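Local coordinates for protein aromatic-ring-hydroxylating dioxygenase beta subunit (Catenulispora acidiphila, PDB 6VW4) that is of unknown function but binds S-DNPA, a polyketide-type tricyclic acid, in the pocket of an NTF2-like, SnoaL-type fold, at residues H17-M22 and L132-R137; F43-R49 and E61-F65. All coordinates share one frame; numbering follows the deposited sequence.

Both contacts touch the same bound SDN, contact 1 at the hydroxylated aromatic end of the tricycle and contact 2 at its ketone and pyran-ring side; their centres lie about 16 Å apart. Strands 132-139 and 41-44 are parallel neighbours in the curved sheet, and this is where the contacts join: Arg137 O lies 2.9 Å from Arg44 N, a probable backbone hydrogen bond, while Arg137 CD packs 3.8 Å from Phe43 CE1. Along the chain, contact 2 is nested within the loop that contact 1 closes. Tyr33, whose OH is hydrogen-bonded to SDN, also touches both, making a weak hydrogen bond to Arg137 of contact 1 and packing on Leu62 of contact 2.

Contact 1 (H17-M22 and L132-R137); sequences HQARQM and LLTASR. With SDN ([(3S)-9-hydroxy-1-methyl-10-oxo-4,10-dihydro-3H-benzo[g]isochromen-3-yl]acetic acid), chain C.
Thr134 OG1 draws two side chains of helix segment 17-22, His17 and Gln21. His17 NE2 donates to it over 3.1 Å, nearly straight at 166° and within the imidazole plane, and Gln21 NE2 reaches it at 2.7 Å in a weak, bent bond, having a further partner in Thr36. A water accepts from this hydroxyl and donates to Gln21 OE1, closing a small ring of polar atoms in a buried place. The same OE1 takes a weak bond from Arg137 NH2 (3.0 Å), the amide and guanidinium planes being turned 70° apart. The main partner of Arg137 is Asp122, which salt-bridges NH2 and also accepts from Gln18 NE2.

In the NTF2-like fold the long N-terminal helix, here 8-26, lies across the concave side of the sheet. At Ala135 and Ser136, which both face Val123, a classic beta bulge breaks strand 132-139, and the chain turns a corner at Ala135.

Leu132 CB and Gln21 CG lie over opposite faces of the imidazole, each toward its rim. Against the ligand pack Met22 and Arg137. Met22, bent at both chi2 (-29°) and chi3, brings SD to 3.7 Å from Arg137 NH1 and CE to 3.8 Å from SDN C10. Arg137 lays a guanidinium face against the ligand near C9, with NH1 3.2 Å from C10.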
loop_
_atom_site.group_PDB
_atom_site.type_symbol
_atom_site.label_atom_id
_atom_site.label_comp_id
_atom_site.label_asym_id
_atom_site.label_seq_id
_atom_site.Cartn_x
_atom_site.Cartn_y
_atom_site.Cartn_z
ATOM N N HIS A 17 -0.128 -12.843 -5.957
ATOM C CA HIS A 17 1.144 -13.429 -6.364
ATOM C C HIS A 17 2.303 -12.563 -5.887
ATOM O O HIS A 17 3.282 -13.065 -5.344
ATOM C CB HIS A 17 1.141 -13.570 -7.906
ATOM C CG HIS A 17 2.452 -13.979 -8.500
ATOM N ND1 HIS A 17 2.923 -15.278 -8.454
ATOM C CD2 HIS A 17 3.379 -13.261 -9.189
ATOM C CE1 HIS A 17 4.101 -15.329 -9.054
ATOM N NE2 HIS A 17 4.388 -14.127 -9.532
ATOM N N GLN A 18 2.211 -11.241 -6.066
ATOM C CA GLN A 18 3.318 -10.398 -5.595
ATOM C C GLN A 18 3.478 -10.488 -4.086
ATOM O O GLN A 18 4.602 -10.565 -3.579
ATOM C CB GLN A 18 3.119 -8.955 -6.033
ATOM C CG GLN A 18 3.313 -8.794 -7.548
ATOM C CD GLN A 18 2.957 -7.427 -8.010
ATOM O OE1 GLN A 18 2.139 -6.761 -7.382
ATOM N NE2 GLN A 18 3.566 -6.987 -9.114
ATOM N N ALA A 19 2.359 -10.542 -3.357
ATOM C CA ALA A 19 2.423 -10.642 -1.906
ATOM C C ALA A 19 3.139 -11.912 -1.472
ATOM O O ALA A 19 4.054 -11.873 -0.637
ATOM C CB ALA A 19 1.012 -10.617 -1.324
ATOM N N ARG A 20 2.757 -13.059 -2.056
ATOM C CA ARG A 20 3.410 -14.325 -1.693
ATOM C C ARG A 20 4.899 -14.296 -2.040
ATOM O O ARG A 20 5.737 -14.659 -1.214
ATOM C CB ARG A 20 2.736 -15.513 -2.397
ATOM C CG ARG A 20 1.299 -15.772 -1.995
ATOM C CD ARG A 20 1.148 -16.810 -0.912
ATOM N NE ARG A 20 -0.174 -17.444 -0.970
ATOM C CZ ARG A 20 -0.973 -17.642 0.080
ATOM N NH1 ARG A 20 -0.596 -17.266 1.306
ATOM N NH2 ARG A 20 -2.158 -18.216 -0.096
ATOM N N GLN A 21 5.247 -13.863 -3.255
ATOM C CA GLN A 21 6.643 -13.665 -3.612
ATOM C C GLN A 21 7.406 -12.936 -2.516
ATOM O O GLN A 21 8.481 -13.367 -2.096
ATOM C CB GLN A 21 6.770 -12.800 -4.863
ATOM C CG GLN A 21 6.722 -13.469 -6.105
ATOM C CD GLN A 21 6.987 -12.514 -7.237
ATOM O OE1 GLN A 21 6.605 -11.325 -7.192
ATOM N NE2 GLN A 21 7.574 -13.037 -8.297
ATOM N N MET A 22 6.906 -11.755 -2.117
ATOM C CA MET A 22 7.679 -10.923 -1.202
ATOM C C MET A 22 7.663 -11.462 0.219
ATOM O O MET A 22 8.604 -11.207 0.974
ATOM C CB MET A 22 7.190 -9.475 -1.200
ATOM C CG MET A 22 7.397 -8.714 -2.465
ATOM S SD MET A 22 8.853 -9.272 -3.434
ATOM C CE MET A 22 9.972 -8.118 -2.489
ATOM N N LEU A 132 0.253 -18.133 -11.936
ATOM C CA LEU A 132 1.053 -17.053 -12.503
ATOM C C LEU A 132 2.520 -17.264 -12.160
ATOM O O LEU A 132 2.865 -17.794 -11.095
ATOM C CB LEU A 132 0.619 -15.685 -11.950
ATOM C CG LEU A 132 -0.683 -15.052 -12.455
ATOM C CD1 LEU A 132 -0.968 -13.768 -11.642
ATOM C CD2 LEU A 132 -0.607 -14.763 -13.936
ATOM N N LEU A 133 3.393 -16.835 -13.066
ATOM C CA LEU A 133 4.810 -16.766 -12.753
ATOM C C LEU A 133 5.376 -15.489 -13.337
ATOM O O LEU A 133 4.855 -14.972 -14.323
ATOM C CB LEU A 133 5.608 -17.948 -13.330
ATOM C CG LEU A 133 5.294 -19.379 -12.897
ATOM C CD1 LEU A 133 5.724 -20.333 -14.046
ATOM C CD2 LEU A 133 5.978 -19.697 -11.612
ATOM N N THR A 134 6.488 -15.027 -12.759
ATOM C CA THR A 134 7.130 -13.787 -13.179
ATOM C C THR A 134 8.183 -14.110 -14.232
ATOM O O THR A 134 9.179 -14.782 -13.951
ATOM C CB THR A 134 7.777 -13.057 -11.983
ATOM O OG1 THR A 134 6.856 -12.938 -10.914
ATOM C CG2 THR A 134 8.257 -11.633 -12.342
ATOM N N ALA A 135 7.950 -13.636 -15.432
ATOM C CA ALA A 135 8.927 -13.732 -16.496
ATOM C C ALA A 135 10.032 -12.708 -16.316
ATOM O O ALA A 135 11.202 -12.994 -16.600
ATOM C CB ALA A 135 8.245 -13.509 -17.840
ATOM N N SER A 136 9.677 -11.494 -15.892
ATOM C CA SER A 136 10.694 -10.484 -15.643
ATOM C C SER A 136 10.269 -9.492 -14.563
ATOM O O SER A 136 9.071 -9.216 -14.363
ATOM C CB SER A 136 11.066 -9.732 -16.947
ATOM O OG SER A 136 9.925 -9.235 -17.610
ATOM N N ARG A 137 11.287 -8.962 -13.883
ATOM C CA ARG A 137 11.162 -7.889 -12.904
ATOM C C ARG A 137 12.303 -6.900 -13.125
ATOM O O ARG A 137 13.484 -7.261 -13.056
ATOM C CB ARG A 137 11.180 -8.441 -11.480
ATOM C CG ARG A 137 11.371 -7.372 -10.413
ATOM C CD ARG A 137 10.885 -7.886 -9.085
ATOM N NE ARG A 137 9.441 -8.000 -9.101
ATOM C CZ ARG A 137 8.739 -8.613 -8.158
ATOM N NH1 ARG A 137 9.358 -9.183 -7.140
ATOM N NH2 ARG A 137 7.419 -8.693 -8.253
HETATM O O4 SDN C . 12.523 -8.347 -5.283
HETATM C C11 SDN C . 12.175 -7.003 -5.424
HETATM C C12 SDN C . 13.057 -5.976 -5.088
HETATM C C13 SDN C . 14.458 -6.350 -4.553
HETATM O O5 SDN C . 14.767 -7.490 -4.435
HETATM C C14 SDN C . 15.427 -5.240 -4.186
HETATM C C15 SDN C . 16.840 -5.604 -3.671
HETATM O O3 SDN C . 17.873 -4.630 -3.937
HETATM C C16 SDN C . 17.197 -6.977 -3.084
HETATM C C10 SDN C . 10.902 -6.676 -5.860
HETATM C C9 SDN C . 10.515 -5.333 -5.994
HETATM C C8 SDN C . 11.395 -4.311 -5.674
HETATM C C7 SDN C . 12.670 -4.623 -5.212
HETATM C C6 SDN C . 13.654 -3.466 -4.839
HETATM C C5 SDN C . 15.041 -3.856 -4.334
HETATM C C4 SDN C . 15.988 -2.792 -3.996
HETATM C C3 SDN C . 17.430 -3.233 -3.799
HETATM C C2 SDN C . 17.585 -2.905 -2.325
HETATM C C1 SDN C . 18.475 -1.766 -1.871
HETATM O O2 SDN C . 19.044 -1.045 -2.723
HETATM O O1 SDN C . 18.628 -1.580 -0.629
HETATM O O HOH W 1 5.817 -10.721 -9.975
#

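Contact 2 (F43-R49 and E61-F65); sequences FRHTPGR and ELNEF. With SDN ([(3S)-9-hydroxy-1-methyl-10-oxo-4,10-dihydro-3H-benzo[g]isochromen-3-yl]acetic acid), chain C.
Arg49 reaches across to Glu61 and Glu64 with its long side chain, and the three form a salt-bridge network. CB points toward the helix, and with CG anti to the backbone N (chi1 -166°) the chain runs outward from the type II turn Thr46-Arg49. After a bend at chi2 it is extended again, and NE comes 3.8 Å from Glu61 OE1. That oxygen sits over the centre of the guanidinium face, the carboxylate stacked at 24° to the plane; Arg49 NH2 is 3.3 Å from Glu61 OE1, a salt bridge of charge alone. NH1 lies 3.6 Å from Glu61 CD. NH2 ends the chain at the guanidinium edge, making a 2.7 Å salt bridge and weak hydrogen bond to Glu64 OE2.

Phe43, His45, Thr46 and Phe65 belong to the SDN pocket. His45 ND1 gives SDN O3 a long, weak but straight bond (3.4 Å, 174°). Phe65 covers the ligand methyl C16 with a ring face, whereas Phe43 turns its edge to O5, its CZ 3.3 Å away.

Phe43 also meets Leu62, which packs on Phe30 and Tyr33 of helix 30-34. Helix 55-68 faces the end of strand 41-44 and the following loop; together they line the pocket beside the ligand's pyran ring.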
loop_
_atom_site.group_PDB
_atom_site.type_symbol
_atom_site.label_atom_id
_atom_site.label_comp_id
_atom_site.label_asym_id
_atom_site.label_seq_id
_atom_site.Cartn_x
_atom_site.Cartn_y
_atom_site.Cartn_z
ATOM N N PHE A 43 15.623 -10.983 -13.549
ATOM C CA PHE A 43 15.538 -10.168 -12.337
ATOM C C PHE A 43 16.635 -9.109 -12.355
ATOM O O PHE A 43 17.781 -9.406 -12.020
ATOM C CB PHE A 43 15.705 -11.059 -11.139
ATOM C CG PHE A 43 15.516 -10.372 -9.811
ATOM C CD1 PHE A 43 14.772 -9.199 -9.698
ATOM C CD2 PHE A 43 16.054 -10.932 -8.655
ATOM C CE1 PHE A 43 14.567 -8.595 -8.448
ATOM C CE2 PHE A 43 15.863 -10.324 -7.401
ATOM C CZ PHE A 43 15.112 -9.162 -7.302
ATOM N N ARG A 44 16.289 -7.883 -12.734
ATOM C CA ARG A 44 17.211 -6.744 -12.698
ATOM C C ARG A 44 16.892 -5.950 -11.429
ATOM O O ARG A 44 16.100 -5.001 -11.462
ATOM C CB ARG A 44 17.062 -5.904 -13.968
ATOM C CG ARG A 44 18.228 -4.923 -14.226
ATOM C CD ARG A 44 18.393 -3.846 -13.132
ATOM N NE ARG A 44 17.477 -2.728 -13.327
ATOM C CZ ARG A 44 17.640 -1.753 -14.218
ATOM N NH1 ARG A 44 16.738 -0.785 -14.307
ATOM N NH2 ARG A 44 18.697 -1.739 -15.018
ATOM N N HIS A 45 17.518 -6.330 -10.290
ATOM C CA HIS A 45 17.164 -5.720 -9.005
ATOM C C HIS A 45 17.833 -4.358 -8.776
ATOM O O HIS A 45 17.334 -3.566 -7.963
ATOM C CB HIS A 45 17.499 -6.668 -7.828
ATOM C CG HIS A 45 18.963 -6.819 -7.538
ATOM N ND1 HIS A 45 19.540 -6.391 -6.358
ATOM C CD2 HIS A 45 19.954 -7.398 -8.258
ATOM C CE1 HIS A 45 20.832 -6.671 -6.383
ATOM N NE2 HIS A 45 21.106 -7.288 -7.520
ATOM N N THR A 46 18.964 -4.076 -9.431
ATOM C CA THR A 46 19.638 -2.804 -9.210
ATOM C C THR A 46 20.187 -2.233 -10.510
ATOM O O THR A 46 20.887 -2.943 -11.257
ATOM C CB THR A 46 20.771 -2.918 -8.174
ATOM O OG1 THR A 46 21.665 -3.990 -8.525
ATOM C CG2 THR A 46 20.201 -3.140 -6.766
ATOM N N PRO A 47 19.914 -0.962 -10.797
ATOM C CA PRO A 47 20.414 -0.366 -12.042
ATOM C C PRO A 47 21.936 -0.356 -12.070
ATOM O O PRO A 47 22.601 -0.267 -11.033
ATOM C CB PRO A 47 19.837 1.053 -12.024
ATOM C CG PRO A 47 18.708 1.022 -10.991
ATOM C CD PRO A 47 19.140 -0.001 -9.983
ATOM N N GLY A 48 22.475 -0.468 -13.271
ATOM C CA GLY A 48 23.916 -0.633 -13.479
ATOM C C GLY A 48 24.395 -2.072 -13.493
ATOM O O GLY A 48 25.187 -2.451 -14.353
ATOM N N ARG A 49 23.919 -2.884 -12.553
ATOM C CA ARG A 49 24.272 -4.296 -12.506
ATOM C C ARG A 49 23.459 -5.136 -13.496
ATOM O O ARG A 49 22.252 -4.921 -13.712
ATOM C CB ARG A 49 24.061 -4.838 -11.092
ATOM C CG ARG A 49 24.696 -6.190 -10.824
ATOM C CD ARG A 49 25.280 -6.251 -9.406
ATOM N NE ARG A 49 25.915 -7.551 -9.173
ATOM C CZ ARG A 49 25.669 -8.355 -8.141
ATOM N NH1 ARG A 49 24.797 -8.021 -7.201
ATOM N NH2 ARG A 49 26.301 -9.514 -8.057
ATOM N N GLU A 61 22.340 -14.430 -6.647
ATOM C CA GLU A 61 22.486 -12.991 -6.471
ATOM C C GLU A 61 21.850 -12.496 -5.177
ATOM O O GLU A 61 22.274 -11.465 -4.667
ATOM C CB GLU A 61 21.882 -12.233 -7.644
ATOM C CG GLU A 61 22.209 -10.731 -7.600
ATOM C CD GLU A 61 22.469 -10.133 -8.982
ATOM O OE1 GLU A 61 23.519 -10.458 -9.579
ATOM O OE2 GLU A 61 21.636 -9.330 -9.480
ATOM N N LEU A 62 20.844 -13.190 -4.636
ATOM C CA LEU A 62 20.281 -12.790 -3.350
ATOM C C LEU A 62 21.172 -13.210 -2.189
ATOM O O LEU A 62 21.212 -12.524 -1.159
ATOM C CB LEU A 62 18.885 -13.381 -3.159
ATOM C CG LEU A 62 17.813 -12.831 -4.100
ATOM C CD1 LEU A 62 16.548 -13.682 -3.989
ATOM C CD2 LEU A 62 17.529 -11.357 -3.851
ATOM N N ASN A 63 21.877 -14.336 -2.328
ATOM C CA ASN A 63 22.847 -14.731 -1.309
ATOM C C ASN A 63 24.052 -13.785 -1.295
ATOM O O ASN A 63 24.569 -13.454 -0.223
ATOM C CB ASN A 63 23.284 -16.182 -1.542
ATOM C CG ASN A 63 22.332 -17.195 -0.915
ATOM O OD1 ASN A 63 21.774 -16.972 0.157
ATOM N ND2 ASN A 63 22.153 -18.316 -1.581
ATOM N N GLU A 64 24.485 -13.308 -2.465
ATOM C CA GLU A 64 25.530 -12.287 -2.523
ATOM C C GLU A 64 25.101 -11.011 -1.807
ATOM O O GLU A 64 25.808 -10.511 -0.924
ATOM C CB GLU A 64 25.857 -11.948 -3.976
ATOM C CG GLU A 64 26.978 -12.726 -4.643
ATOM C CD GLU A 64 27.104 -12.373 -6.128
ATOM O OE1 GLU A 64 26.772 -13.229 -6.988
ATOM O OE2 GLU A 64 27.507 -11.226 -6.430
ATOM N N PHE A 65 23.959 -10.446 -2.227
ATOM C CA PHE A 65 23.454 -9.179 -1.700
ATOM C C PHE A 65 23.272 -9.237 -0.189
ATOM O O PHE A 65 23.601 -8.277 0.519
ATOM C CB PHE A 65 22.127 -8.844 -2.408
ATOM C CG PHE A 65 21.446 -7.612 -1.907
ATOM C CD1 PHE A 65 20.640 -7.654 -0.774
ATOM C CD2 PHE A 65 21.598 -6.412 -2.581
ATOM C CE1 PHE A 65 20.018 -6.518 -0.309
ATOM C CE2 PHE A 65 20.979 -5.273 -2.126
ATOM C CZ PHE A 65 20.185 -5.325 -0.983
HETATM O O4 SDN C . 12.523 -8.347 -5.283
HETATM C C11 SDN C . 12.175 -7.003 -5.424
HETATM C C12 SDN C . 13.057 -5.976 -5.088
HETATM C C13 SDN C . 14.458 -6.350 -4.553
HETATM O O5 SDN C . 14.767 -7.490 -4.435
HETATM C C14 SDN C . 15.427 -5.240 -4.186
HETATM C C15 SDN C . 16.840 -5.604 -3.671
HETATM O O3 SDN C . 17.873 -4.630 -3.937
HETATM C C16 SDN C . 17.197 -6.977 -3.084
HETATM C C10 SDN C . 10.902 -6.676 -5.860
HETATM C C9 SDN C . 10.515 -5.333 -5.994
HETATM C C8 SDN C . 11.395 -4.311 -5.674
HETATM C C7 SDN C . 12.670 -4.623 -5.212
HETATM C C6 SDN C . 13.654 -3.466 -4.839
HETATM C C5 SDN C . 15.041 -3.856 -4.334
HETATM C C4 SDN C . 15.988 -2.792 -3.996
HETATM C C3 SDN C . 17.430 -3.233 -3.799
HETATM C C2 SDN C . 17.585 -2.905 -2.325
HETATM C C1 SDN C . 18.475 -1.766 -1.871
HETATM O O2 SDN C . 19.044 -1.045 -2.723
HETATM O O1 SDN C . 18.628 -1.580 -0.629
#